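Local atomic coordinates of PUA domain-containing protein (Archaeoglobus fulgidus DSM 4304, PDB entry 2Q07), a protein that probably binds RNA and probably takes part in archaeosine tRNA modification, this chain being its C-terminal part with the PUA domain. Residues Y231-G236 against E254-N259; I63-P68 against R125-R130; Y43-T48 against R192-E197; I183-K188 against K203-V208. All coordinates share one frame; numbering follows the deposited sequence.

Contact 1: Y231-G236 against E254-N259; sequences YTVEIG and EKIRPN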
loop_
_atom_site.group_PDB
_atom_site.type_symbol
_atom_site.label_atom_id
_atom_site.label_comp_id
_atom_site.label_asym_id
_atom_site.label_seq_id
_atom_site.Cartn_x
_atom_site.Cartn_y
_atom_site.Cartn_z
ATOM N N TYR A 231 8.977 8.388 -14.222
ATOM C CA TYR A 231 9.916 7.999 -13.172
ATOM C C TYR A 231 11.251 7.629 -13.808
ATOM O O TYR A 231 11.984 6.772 -13.311
ATOM C CB TYR A 231 9.387 6.808 -12.368
ATOM C CG TYR A 231 8.123 7.113 -11.604
ATOM C CD1 TYR A 231 6.876 6.708 -12.086
ATOM C CD2 TYR A 231 8.170 7.832 -10.410
ATOM C CE1 TYR A 231 5.703 7.015 -11.394
ATOM C CE2 TYR A 231 7.007 8.146 -9.713
ATOM C CZ TYR A 231 5.776 7.734 -10.211
ATOM O OH TYR A 231 4.621 8.046 -9.528
ATOM N N THR A 232 11.555 8.296 -14.912
ATOM C CA THR A 232 12.780 8.051 -15.653
ATOM C C THR A 232 13.783 9.184 -15.509
ATOM O O THR A 232 13.418 10.342 -15.285
ATOM C CB THR A 232 12.477 7.848 -17.148
ATOM O OG1 THR A 232 11.608 8.894 -17.603
ATOM C CG2 THR A 232 11.798 6.503 -17.380
ATOM N N VAL A 233 15.056 8.836 -15.633
ATOM C CA VAL A 233 16.128 9.805 -15.537
ATOM C C VAL A 233 17.175 9.454 -16.593
ATOM O O VAL A 233 17.646 8.312 -16.676
ATOM C CB VAL A 233 16.768 9.805 -14.120
ATOM C CG1 VAL A 233 15.684 9.663 -13.051
ATOM C CG2 VAL A 233 17.778 8.701 -13.991
ATOM N N GLU A 234 17.508 10.432 -17.426
ATOM C CA GLU A 234 18.504 10.229 -18.468
ATOM C C GLU A 234 19.858 10.563 -17.874
ATOM O O GLU A 234 20.007 11.585 -17.213
ATOM C CB GLU A 234 18.225 11.140 -19.658
ATOM C CG GLU A 234 19.165 10.921 -20.828
ATOM C CD GLU A 234 18.916 11.901 -21.956
ATOM O OE1 GLU A 234 17.732 12.126 -22.298
ATOM O OE2 GLU A 234 19.901 12.442 -22.501
ATOM N N ILE A 235 20.842 9.704 -18.117
ATOM C CA ILE A 235 22.178 9.902 -17.580
ATOM C C ILE A 235 23.276 9.932 -18.654
ATOM O O ILE A 235 23.046 9.614 -19.825
ATOM C CB ILE A 235 22.514 8.792 -16.553
ATOM C CG1 ILE A 235 22.600 7.440 -17.266
ATOM C CG2 ILE A 235 21.435 8.732 -15.468
ATOM C CD1 ILE A 235 23.125 6.323 -16.392
ATOM N N GLY A 236 24.479 10.306 -18.236
ATOM C CA GLY A 236 25.589 10.369 -19.167
ATOM C C GLY A 236 26.021 8.986 -19.607
ATOM O O GLY A 236 25.569 7.980 -19.056
ATOM N N GLU A 254 10.407 15.500 -13.349
ATOM C CA GLU A 254 10.195 16.476 -12.284
ATOM C C GLU A 254 9.325 15.943 -11.153
ATOM O O GLU A 254 9.391 16.438 -10.025
ATOM C CB GLU A 254 9.576 17.761 -12.848
ATOM C CG GLU A 254 10.476 18.512 -13.825
ATOM C CD GLU A 254 10.279 18.087 -15.275
ATOM O OE1 GLU A 254 10.131 16.871 -15.535
ATOM O OE2 GLU A 254 10.283 18.974 -16.160
ATOM N N LYS A 255 8.514 14.933 -11.453
ATOM C CA LYS A 255 7.634 14.339 -10.453
ATOM C C LYS A 255 8.392 13.437 -9.484
ATOM O O LYS A 255 7.857 13.041 -8.449
ATOM C CB LYS A 255 6.523 13.525 -11.127
ATOM C CG LYS A 255 5.429 14.355 -11.791
ATOM C CD LYS A 255 5.967 15.181 -12.948
ATOM C CE LYS A 255 4.889 16.071 -13.544
ATOM N NZ LYS A 255 5.461 16.990 -14.569
ATOM N N ILE A 256 9.638 13.115 -9.821
ATOM C CA ILE A 256 10.461 12.252 -8.977
ATOM C C ILE A 256 10.756 12.866 -7.612
ATOM O O ILE A 256 11.200 14.012 -7.511
ATOM C CB ILE A 256 11.815 11.909 -9.662
ATOM C CG1 ILE A 256 11.581 10.941 -10.821
ATOM C CG2 ILE A 256 12.770 11.293 -8.662
ATOM C CD1 ILE A 256 12.838 10.564 -11.566
ATOM N N ARG A 257 10.503 12.089 -6.564
ATOM C CA ARG A 257 10.766 12.526 -5.202
ATOM C C ARG A 257 11.839 11.624 -4.610
ATOM O O ARG A 257 11.997 10.481 -5.034
ATOM C CB ARG A 257 9.496 12.452 -4.355
ATOM C CG ARG A 257 8.413 13.409 -4.807
ATOM C CD ARG A 257 7.415 13.657 -3.704
ATOM N NE ARG A 257 6.499 14.740 -4.044
ATOM C CZ ARG A 257 5.896 15.513 -3.147
ATOM N NH1 ARG A 257 6.116 15.320 -1.852
ATOM N NH2 ARG A 257 5.077 16.479 -3.545
ATOM N N PRO A 258 12.586 12.127 -3.613
ATOM C CA PRO A 258 13.654 11.372 -2.959
ATOM C C PRO A 258 13.567 9.842 -2.987
ATOM O O PRO A 258 13.934 9.229 -3.986
ATOM C CB PRO A 258 13.654 11.954 -1.554
ATOM C CG PRO A 258 13.451 13.400 -1.841
ATOM C CD PRO A 258 12.355 13.402 -2.907
ATOM N N ASN A 259 13.074 9.227 -1.919
ATOM C CA ASN A 259 13.018 7.763 -1.841
ATOM C C ASN A 259 12.222 7.024 -2.925
ATOM O O ASN A 259 11.805 5.888 -2.714
ATOM C CB ASN A 259 12.502 7.329 -0.461
ATOM C CG ASN A 259 13.159 6.045 0.037
ATOM O OD1 ASN A 259 12.769 5.491 1.068
ATOM N ND2 ASN A 259 14.169 5.573 -0.688
#
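Ile256 lies across Val233, and the two side chains meet at about a right angle. The contact is made by their ends. Val233 CG1 and Ile256 CD1 are 3.3 Å apart, closer than carbons usually pack. Ile256 puts its CG1 arm beside its own backbone N (chi1 -72°), and the arm then runs on fully extended to CD1. This carries the methyl over the start of strand 232-235 in the PUA domain. There it also passes near backbone atoms. Ile256 CD1 is 3.8 Å from Thr232 O and 4.0 Å from Tyr231 C. The CG1 of Ile256 sits 4.1 Å from Tyr231 CA, so the arm runs from Tyr231 onto the first residues of the strand. The Tyr231 ring lies beside this arm at a looser distance, with Tyr231 CD2 4.6 Å from Ile256 CG1. Met282 of helix 279-282 touches both Val233 and Ile256, and Val262 and Ala275 add to the apolar surround of Ile256. Asp253 binds the backbone N of Tyr231 and of Lys255, which ties the two segments together from outside. Between the segments themselves there is no hydrogen bond. The packing is apolar and largely buried, so it rests on shape fit and the exclusion of water.

Contact 2: I63-P68 against R125-R130; sequences IIISSP and RKVVER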
loop_
_atom_site.group_PDB
_atom_site.type_symbol
_atom_site.label_atom_id
_atom_site.label_comp_id
_atom_site.label_asym_id
_atom_site.label_seq_id
_atom_site.Cartn_x
_atom_site.Cartn_y
_atom_site.Cartn_z
ATOM N N ILE A 63 -9.925 -2.289 6.635
ATOM C CA ILE A 63 -9.222 -1.064 6.953
ATOM C C ILE A 63 -8.827 -1.206 8.412
ATOM O O ILE A 63 -9.664 -1.499 9.261
ATOM C CB ILE A 63 -10.113 0.175 6.760
ATOM C CG1 ILE A 63 -10.408 0.370 5.266
ATOM C CG2 ILE A 63 -9.432 1.404 7.356
ATOM C CD1 ILE A 63 -11.316 1.528 4.965
ATOM N N ILE A 64 -7.542 -1.035 8.691
ATOM C CA ILE A 64 -7.046 -1.125 10.055
ATOM C C ILE A 64 -7.001 0.275 10.664
ATOM O O ILE A 64 -6.345 1.169 10.125
ATOM C CB ILE A 64 -5.615 -1.738 10.095
ATOM C CG1 ILE A 64 -5.661 -3.201 9.643
ATOM C CG2 ILE A 64 -5.023 -1.612 11.504
ATOM C CD1 ILE A 64 -5.676 -3.386 8.137
ATOM N N ILE A 65 -7.701 0.474 11.777
ATOM C CA ILE A 65 -7.699 1.783 12.430
ATOM C C ILE A 65 -6.510 1.871 13.387
ATOM O O ILE A 65 -6.305 0.993 14.229
ATOM C CB ILE A 65 -8.994 2.028 13.243
ATOM C CG1 ILE A 65 -10.215 2.010 12.318
ATOM C CG2 ILE A 65 -8.906 3.363 13.974
ATOM C CD1 ILE A 65 -11.536 2.065 13.050
ATOM N N SER A 66 -5.730 2.936 13.240
ATOM C CA SER A 66 -4.572 3.171 14.087
ATOM C C SER A 66 -4.457 4.672 14.348
ATOM O O SER A 66 -5.404 5.426 14.115
ATOM C CB SER A 66 -3.305 2.658 13.395
ATOM O OG SER A 66 -2.204 2.673 14.283
ATOM N N SER A 67 -3.300 5.106 14.835
ATOM C CA SER A 67 -3.072 6.521 15.103
ATOM C C SER A 67 -1.601 6.870 14.891
ATOM O O SER A 67 -0.716 6.256 15.484
ATOM C CB SER A 67 -3.481 6.874 16.533
ATOM O OG SER A 67 -3.287 8.260 16.778
ATOM N N PRO A 68 -1.326 7.879 14.051
ATOM C CA PRO A 68 -2.300 8.693 13.317
ATOM C C PRO A 68 -2.792 8.046 12.027
ATOM O O PRO A 68 -3.686 8.571 11.366
ATOM C CB PRO A 68 -1.527 9.978 13.004
ATOM C CG PRO A 68 -0.146 9.793 13.646
ATOM C CD PRO A 68 0.039 8.321 13.744
ATOM N N ARG A 125 -14.234 2.576 18.658
ATOM C CA ARG A 125 -15.637 2.766 18.330
ATOM C C ARG A 125 -15.957 4.254 18.299
ATOM O O ARG A 125 -16.792 4.699 17.508
ATOM C CB ARG A 125 -16.537 2.050 19.341
ATOM C CG ARG A 125 -16.665 0.558 19.076
ATOM C CD ARG A 125 -17.834 -0.054 19.827
ATOM N NE ARG A 125 -19.032 0.774 19.726
ATOM C CZ ARG A 125 -20.267 0.332 19.943
ATOM N NH1 ARG A 125 -20.474 -0.937 20.269
ATOM N NH2 ARG A 125 -21.293 1.166 19.841
ATOM N N LYS A 126 -15.291 5.023 19.157
ATOM C CA LYS A 126 -15.505 6.462 19.193
ATOM C C LYS A 126 -15.112 7.064 17.850
ATOM O O LYS A 126 -15.777 7.967 17.350
ATOM C CB LYS A 126 -14.674 7.110 20.300
ATOM C CG LYS A 126 -15.185 6.854 21.706
ATOM C CD LYS A 126 -14.386 7.671 22.713
ATOM C CE LYS A 126 -15.004 7.609 24.101
ATOM N NZ LYS A 126 -14.247 8.451 25.074
ATOM N N VAL A 127 -14.024 6.566 17.271
ATOM C CA VAL A 127 -13.572 7.060 15.976
ATOM C C VAL A 127 -14.661 6.760 14.944
ATOM O O VAL A 127 -15.114 7.652 14.229
ATOM C CB VAL A 127 -12.247 6.371 15.552
ATOM C CG1 VAL A 127 -11.965 6.627 14.082
ATOM C CG2 VAL A 127 -11.086 6.888 16.411
ATOM N N VAL A 128 -15.087 5.501 14.889
ATOM C CA VAL A 128 -16.115 5.068 13.945
ATOM C C VAL A 128 -17.434 5.808 14.174
ATOM O O VAL A 128 -18.109 6.230 13.223
ATOM C CB VAL A 128 -16.346 3.547 14.064
ATOM C CG1 VAL A 128 -17.392 3.084 13.059
ATOM C CG2 VAL A 128 -15.028 2.815 13.844
ATOM N N GLU A 129 -17.798 5.973 15.438
ATOM C CA GLU A 129 -19.033 6.666 15.764
ATOM C C GLU A 129 -19.057 8.056 15.147
ATOM O O GLU A 129 -20.102 8.513 14.691
ATOM C CB GLU A 129 -19.214 6.738 17.282
ATOM C CG GLU A 129 -19.821 5.460 17.856
ATOM C CD GLU A 129 -19.729 5.391 19.362
ATOM O OE1 GLU A 129 -20.017 6.409 20.022
ATOM O OE2 GLU A 129 -19.371 4.315 19.888
ATOM N N ARG A 130 -17.903 8.718 15.113
ATOM C CA ARG A 130 -17.807 10.045 14.518
ATOM C C ARG A 130 -18.131 10.002 13.030
ATOM O O ARG A 130 -18.818 10.877 12.510
ATOM C CB ARG A 130 -16.396 10.614 14.681
ATOM C CG ARG A 130 -16.022 11.060 16.080
ATOM C CD ARG A 130 -16.837 12.276 16.531
ATOM N NE ARG A 130 -16.158 13.007 17.603
ATOM C CZ ARG A 130 -15.127 13.824 17.412
ATOM N NH1 ARG A 130 -14.656 14.027 16.190
ATOM N NH2 ARG A 130 -14.555 14.435 18.443
#
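Ile65 keeps its CG1 arm beside the backbone N (chi1 -62°) and extends it (chi2 173°), so that CD1 reaches out from the strand toward helix 123-132. Val128 has CG1 opposite its backbone N (chi1 -179°), which leaves CG2 as the methyl turned to the strand. Ile65 CD1 and Val128 CG2 meet at 3.7 Å, a normal van der Waals distance. The two side chains cross at about a right angle. The other branch of Ile65 has a looser partner one residue earlier on the helix. Its CG2 is 4.5 Å from Val127 CG1. Ile65 thus sends one branch to each of two successive valines. The backbones stay well apart, with 8.7 Å between Ile65 CA and Val127 CA. No hydrogen bond joins the segments, and all three touching residues are buried. Val128 also packs on Leu34 of strand 31-36 and on Val139 of strand 138-141, and Val127 rests on Trp92. On the helix, Arg125 NE faces Glu129 OE2 at 3.6 Å in a salt bridge one turn apart. This is a helix laid on a mainly parallel sheet. Strands 61-65, 31-36, 115-118 and 138-141 run in that order, and helix 123-132 forms the beta-alpha-beta crossover between the last two. Such an alpha/beta core is consistent with the UDG-like clan.

Contact 3: Y43-T48 against R192-E197; sequences YLTSRT and RYPELE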
loop_
_atom_site.group_PDB
_atom_site.type_symbol
_atom_site.label_atom_id
_atom_site.label_comp_id
_atom_site.label_asym_id
_atom_site.label_seq_id
_atom_site.Cartn_x
_atom_site.Cartn_y
_atom_site.Cartn_z
ATOM N N TYR A 43 0.266 -5.669 9.981
ATOM C CA TYR A 43 -0.928 -6.183 10.654
ATOM C C TYR A 43 -1.430 -7.586 10.317
ATOM O O TYR A 43 -1.898 -8.306 11.203
ATOM C CB TYR A 43 -2.080 -5.203 10.470
ATOM C CG TYR A 43 -1.727 -3.778 10.825
ATOM C CD1 TYR A 43 -1.947 -2.746 9.914
ATOM C CD2 TYR A 43 -1.200 -3.453 12.079
ATOM C CE1 TYR A 43 -1.657 -1.420 10.239
ATOM C CE2 TYR A 43 -0.905 -2.115 12.418
ATOM C CZ TYR A 43 -1.139 -1.112 11.488
ATOM O OH TYR A 43 -0.860 0.202 11.786
ATOM N N LEU A 44 -1.342 -7.984 9.055
ATOM C CA LEU A 44 -1.838 -9.302 8.661
ATOM C C LEU A 44 -1.121 -10.483 9.328
ATOM O O LEU A 44 -1.673 -11.583 9.410
ATOM C CB LEU A 44 -1.773 -9.453 7.141
ATOM C CG LEU A 44 -2.520 -10.629 6.527
ATOM C CD1 LEU A 44 -4.003 -10.562 6.896
ATOM C CD2 LEU A 44 -2.338 -10.591 5.003
ATOM N N THR A 45 0.100 -10.262 9.800
ATOM C CA THR A 45 0.860 -11.325 10.453
ATOM C C THR A 45 0.661 -11.334 11.972
ATOM O O THR A 45 1.237 -12.173 12.664
ATOM C CB THR A 45 2.374 -11.183 10.201
ATOM O OG1 THR A 45 2.875 -10.082 10.966
ATOM C CG2 THR A 45 2.660 -10.939 8.718
ATOM N N SER A 46 -0.132 -10.403 12.498
ATOM C CA SER A 46 -0.363 -10.348 13.943
ATOM C C SER A 46 -1.226 -11.517 14.428
ATOM O O SER A 46 -2.037 -12.058 13.684
ATOM C CB SER A 46 -1.057 -9.040 14.326
ATOM O OG SER A 46 -2.424 -9.067 13.945
ATOM N N ARG A 47 -1.059 -11.900 15.687
ATOM C CA ARG A 47 -1.854 -12.995 16.224
ATOM C C ARG A 47 -3.350 -12.694 16.176
ATOM O O ARG A 47 -4.145 -13.559 15.835
ATOM C CB ARG A 47 -1.431 -13.310 17.657
ATOM C CG ARG A 47 -0.559 -14.541 17.768
ATOM C CD ARG A 47 -0.321 -14.871 19.219
ATOM N NE ARG A 47 0.922 -14.311 19.723
ATOM C CZ ARG A 47 1.189 -14.139 21.014
ATOM N NH1 ARG A 47 0.285 -14.473 21.927
ATOM N NH2 ARG A 47 2.369 -13.674 21.391
ATOM N N THR A 48 -3.736 -11.468 16.513
ATOM C CA THR A 48 -5.153 -11.109 16.488
ATOM C C THR A 48 -5.756 -11.236 15.085
ATOM O O THR A 48 -6.758 -11.926 14.900
ATOM C CB THR A 48 -5.384 -9.674 17.009
ATOM O OG1 THR A 48 -4.999 -9.603 18.386
ATOM C CG2 THR A 48 -6.848 -9.290 16.890
ATOM N N ARG A 192 6.207 -16.172 0.752
ATOM C CA ARG A 192 5.472 -16.242 2.009
ATOM C C ARG A 192 5.297 -14.832 2.571
ATOM O O ARG A 192 6.274 -14.107 2.769
ATOM C CB ARG A 192 6.208 -17.142 3.014
ATOM C CG ARG A 192 7.660 -16.759 3.261
ATOM C CD ARG A 192 8.456 -17.901 3.914
ATOM N NE ARG A 192 8.457 -19.116 3.095
ATOM C CZ ARG A 192 9.264 -20.157 3.290
ATOM N NH1 ARG A 192 10.151 -20.144 4.278
ATOM N NH2 ARG A 192 9.182 -21.220 2.499
ATOM N N TYR A 193 4.044 -14.450 2.807
ATOM C CA TYR A 193 3.724 -13.127 3.340
ATOM C C TYR A 193 4.608 -12.809 4.551
ATOM O O TYR A 193 4.841 -13.673 5.395
ATOM C CB TYR A 193 2.253 -13.076 3.758
ATOM C CG TYR A 193 1.727 -11.672 3.953
ATOM C CD1 TYR A 193 1.269 -10.925 2.870
ATOM C CD2 TYR A 193 1.708 -11.079 5.218
ATOM C CE1 TYR A 193 0.802 -9.623 3.035
ATOM C CE2 TYR A 193 1.247 -9.772 5.396
ATOM C CZ TYR A 193 0.790 -9.053 4.298
ATOM O OH TYR A 193 0.281 -7.777 4.468
ATOM N N PRO A 194 5.096 -11.562 4.668
ATOM C CA PRO A 194 4.916 -10.396 3.793
ATOM C C PRO A 194 5.902 -10.286 2.624
ATOM O O PRO A 194 5.916 -9.280 1.912
ATOM C CB PRO A 194 5.065 -9.230 4.760
ATOM C CG PRO A 194 6.170 -9.712 5.653
ATOM C CD PRO A 194 5.787 -11.172 5.917
ATOM N N GLU A 195 6.716 -11.317 2.421
ATOM C CA GLU A 195 7.701 -11.307 1.343
ATOM C C GLU A 195 7.102 -11.838 0.048
ATOM O O GLU A 195 7.529 -12.871 -0.469
ATOM C CB GLU A 195 8.914 -12.154 1.732
ATOM C CG GLU A 195 9.517 -11.777 3.074
ATOM C CD GLU A 195 10.777 -12.566 3.384
ATOM O OE1 GLU A 195 10.749 -13.810 3.261
ATOM O OE2 GLU A 195 11.792 -11.940 3.752
ATOM N N LEU A 196 6.124 -11.109 -0.479
ATOM C CA LEU A 196 5.441 -11.498 -1.703
ATOM C C LEU A 196 6.234 -11.115 -2.949
ATOM O O LEU A 196 7.058 -10.204 -2.913
ATOM C CB LEU A 196 4.067 -10.821 -1.773
ATOM C CG LEU A 196 3.067 -11.079 -0.642
ATOM C CD1 LEU A 196 1.827 -10.219 -0.848
ATOM C CD2 LEU A 196 2.704 -12.548 -0.614
ATOM N N GLU A 197 5.961 -11.818 -4.047
ATOM C CA GLU A 197 6.596 -11.543 -5.327
ATOM C C GLU A 197 5.562 -11.695 -6.433
ATOM O O GLU A 197 4.518 -12.312 -6.245
ATOM C CB GLU A 197 7.737 -12.521 -5.609
ATOM C CG GLU A 197 8.777 -12.639 -4.526
ATOM C CD GLU A 197 9.968 -13.454 -4.983
ATOM O OE1 GLU A 197 9.760 -14.535 -5.573
ATOM O OE2 GLU A 197 11.112 -13.018 -4.749
#
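Leu44 N and Tyr193 OH both bind the same oxygen, OE1 of Glu76, so one carboxylate oxygen grips both sides of this contact. The rest of the contact is apolar. Leu44 CD2 lies over one face of the Tyr193 ring, 3.7 Å from its centroid and 17° off the ring normal. This is a CH-pi contact. Leu44 CB comes to 3.5 Å from Tyr193 CE2, on the hydroxyl half of the ring. Thr45 approaches differently. Its CG2 sits at the ring edge, in the ring plane, 3.6 Å from Tyr193 CD2. The opposite face is met by CB of Pro194, the residue that follows through a cis peptide bond. Tyr193 swings CG away from its own N (chi1 -164°), which points the ring at the 3-10 turn 43-45. Pro194 adds a loose touch, its CD 4.2 Å from Thr45 CG2. The turn is itself held by polar bonds. Tyr43 O accepts from Ser46 N at 3.0 Å and from Ser46 OG at 2.9 Å, the hydroxyl donor lying in the carbonyl plane. Ser46 OG also caps His49 N, and Thr45 OG1 is bonded to Pro42 O. Tyr169 and Ile172 of helix 168-181 flank the Tyr193 ring as well. The contact joins the DUF5591 region to the pre-PUA region. Where they meet, a CH-pi contact at a cis-proline turn packs on a 3-10 turn that leads into Ser46, the N-cap of helix 47-55.

Contact 4: I183-K188 against K203-V208; sequences ITWSGK and KRLARV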
loop_
_atom_site.group_PDB
_atom_site.type_symbol
_atom_site.label_atom_id
_atom_site.label_comp_id
_atom_site.label_asym_id
_atom_site.label_seq_id
_atom_site.Cartn_x
_atom_site.Cartn_y
_atom_site.Cartn_z
ATOM N N ILE A 183 0.665 2.452 -12.027
ATOM C CA ILE A 183 0.393 1.447 -13.055
ATOM C C ILE A 183 0.001 0.152 -12.351
ATOM O O ILE A 183 0.010 0.072 -11.119
ATOM C CB ILE A 183 1.639 1.111 -13.940
ATOM C CG1 ILE A 183 2.620 0.225 -13.161
ATOM C CG2 ILE A 183 2.335 2.389 -14.406
ATOM C CD1 ILE A 183 3.867 -0.157 -13.955
ATOM N N THR A 184 -0.340 -0.858 -13.145
ATOM C CA THR A 184 -0.670 -2.162 -12.611
ATOM C C THR A 184 -0.053 -3.208 -13.532
ATOM O O THR A 184 0.373 -2.887 -14.639
ATOM C CB THR A 184 -2.190 -2.394 -12.512
ATOM O OG1 THR A 184 -2.423 -3.566 -11.718
ATOM C CG2 THR A 184 -2.811 -2.582 -13.893
ATOM N N TRP A 185 0.010 -4.450 -13.071
ATOM C CA TRP A 185 0.589 -5.517 -13.870
ATOM C C TRP A 185 0.037 -6.863 -13.442
ATOM O O TRP A 185 -0.404 -7.030 -12.307
ATOM C CB TRP A 185 2.114 -5.541 -13.717
ATOM C CG TRP A 185 2.872 -5.019 -14.895
ATOM C CD1 TRP A 185 3.024 -3.710 -15.269
ATOM C CD2 TRP A 185 3.611 -5.792 -15.838
ATOM N NE1 TRP A 185 3.821 -3.624 -16.387
ATOM C CE2 TRP A 185 4.196 -4.888 -16.757
ATOM C CE3 TRP A 185 3.840 -7.165 -15.998
ATOM C CZ2 TRP A 185 4.994 -5.312 -17.818
ATOM C CZ3 TRP A 185 4.629 -7.586 -17.048
ATOM C CH2 TRP A 185 5.200 -6.661 -17.947
ATOM N N SER A 186 0.093 -7.824 -14.353
ATOM C CA SER A 186 -0.396 -9.170 -14.087
ATOM C C SER A 186 0.772 -10.115 -13.814
ATOM O O SER A 186 1.937 -9.767 -14.032
ATOM C CB SER A 186 -1.187 -9.674 -15.290
ATOM O OG SER A 186 -0.355 -9.721 -16.434
ATOM N N GLY A 187 0.456 -11.313 -13.341
ATOM C CA GLY A 187 1.493 -12.283 -13.058
ATOM C C GLY A 187 1.130 -13.224 -11.925
ATOM O O GLY A 187 0.078 -13.092 -11.289
ATOM N N LYS A 188 2.020 -14.171 -11.666
ATOM C CA LYS A 188 1.825 -15.154 -10.615
ATOM C C LYS A 188 2.307 -14.553 -9.295
ATOM O O LYS A 188 3.376 -13.944 -9.226
ATOM C CB LYS A 188 2.621 -16.423 -10.958
ATOM C CG LYS A 188 2.402 -17.603 -10.020
ATOM C CD LYS A 188 3.212 -18.818 -10.467
ATOM C CE LYS A 188 2.842 -19.247 -11.886
ATOM N NZ LYS A 188 3.641 -20.428 -12.354
ATOM N N LYS A 203 10.761 -15.576 -14.268
ATOM C CA LYS A 203 11.513 -14.426 -13.785
ATOM C C LYS A 203 10.602 -13.534 -12.944
ATOM O O LYS A 203 9.405 -13.430 -13.209
ATOM C CB LYS A 203 12.054 -13.632 -14.979
ATOM C CG LYS A 203 12.902 -14.450 -15.963
ATOM C CD LYS A 203 14.259 -14.862 -15.368
ATOM C CE LYS A 203 15.098 -13.645 -14.974
ATOM N NZ LYS A 203 16.474 -13.964 -14.452
ATOM N N ARG A 204 11.158 -12.888 -11.928
ATOM C CA ARG A 204 10.344 -12.013 -11.093
ATOM C C ARG A 204 10.139 -10.648 -11.727
ATOM O O ARG A 204 11.037 -10.094 -12.359
ATOM C CB ARG A 204 10.963 -11.863 -9.706
ATOM C CG ARG A 204 12.401 -11.436 -9.715
ATOM C CD ARG A 204 13.212 -12.322 -8.793
ATOM N NE ARG A 204 13.046 -11.991 -7.382
ATOM C CZ ARG A 204 13.680 -12.629 -6.403
ATOM N NH1 ARG A 204 14.505 -13.630 -6.691
ATOM N NH2 ARG A 204 13.526 -12.247 -5.142
ATOM N N LEU A 205 8.938 -10.114 -11.550
ATOM C CA LEU A 205 8.574 -8.813 -12.085
ATOM C C LEU A 205 8.752 -7.769 -10.996
ATOM O O LEU A 205 9.131 -6.629 -11.259
ATOM C CB LEU A 205 7.106 -8.831 -12.535
ATOM C CG LEU A 205 6.737 -9.843 -13.625
ATOM C CD1 LEU A 205 5.225 -9.882 -13.852
ATOM C CD2 LEU A 205 7.444 -9.452 -14.900
ATOM N N ALA A 206 8.465 -8.173 -9.767
ATOM C CA ALA A 206 8.574 -7.292 -8.624
ATOM C C ALA A 206 8.571 -8.129 -7.352
ATOM O O ALA A 206 8.250 -9.319 -7.379
ATOM C CB ALA A 206 7.388 -6.308 -8.618
ATOM N N ARG A 207 8.961 -7.517 -6.244
ATOM C CA ARG A 207 8.963 -8.199 -4.961
ATOM C C ARG A 207 8.949 -7.173 -3.835
ATOM O O ARG A 207 9.417 -6.043 -3.990
ATOM C CB ARG A 207 10.187 -9.120 -4.812
ATOM C CG ARG A 207 11.448 -8.424 -4.376
ATOM C CD ARG A 207 12.522 -9.419 -3.963
ATOM N NE ARG A 207 13.739 -8.729 -3.549
ATOM C CZ ARG A 207 13.799 -7.861 -2.542
ATOM N NH1 ARG A 207 12.712 -7.581 -1.842
ATOM N NH2 ARG A 207 14.943 -7.259 -2.245
ATOM N N VAL A 208 8.383 -7.572 -2.704
ATOM C CA VAL A 208 8.303 -6.695 -1.549
ATOM C C VAL A 208 9.681 -6.638 -0.885
ATOM O O VAL A 208 10.299 -7.669 -0.648
ATOM C CB VAL A 208 7.255 -7.224 -0.530
ATOM C CG1 VAL A 208 7.181 -6.300 0.673
ATOM C CG2 VAL A 208 5.891 -7.349 -1.204
#
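Leu205 CD1 is the tight point of the contact, where it faces both the Trp185 ring and the backbone of Ser186. It lies 3.3 Å from Ser186 O and 3.7 Å from Trp185 CE3. The approach to the indole is oblique. Leu205 CD2 adds a contact of 4.0 Å with Trp185 CZ3, so both methyls meet the six-membered part of the ring system. The leucine gets there by holding CG beside its backbone N (chi1 -60°) with an extended second torsion. Its side chain and that of Trp185 cross at about a right angle. Gly187 follows close by. Its backbone (phi 150°) takes a shape suited to glycine, and the chain passes near Leu205 CD1 here. The other side is loose. Ser186 turns its side chain away and is exposed to solvent, and Trp185 is itself partly exposed, whereas Leu205 is buried. No hydrogen bond crosses between the segments. Leu205 and Ala206 form a classic beta bulge opposite Leu198, where strand 203-209 turns a corner. Around the contact, Glu200 of strand 197-200 and Lys220 of helix 219-227 each touch both Trp185 and Leu205. Leu177 of helix 168-181 packs on Trp185. The contact therefore sits between these two helices and the antiparallel sheet of the pre-PUA region.

The contacts follow the chain's three regions. Contact 2 lies within the DUF5591 region, contact 4 within the pre-PUA region and contact 1 within the PUA domain, while contact 3 joins the first two regions. Contacts 2 and 3 touch, with Ile64 CG2 3.6 Å from Tyr43 CE1. Contacts 3 and 4 also touch, through a salt bridge of 2.6 Å between Glu197 OE2 and Arg204 NH2. Contact 1 stands apart. Its nearest atoms are about 6 Å from contact 4, and its centre is about 37 Å from that of contact 2, on the other side of the chain's centre. All four are structural packing within and between the regions.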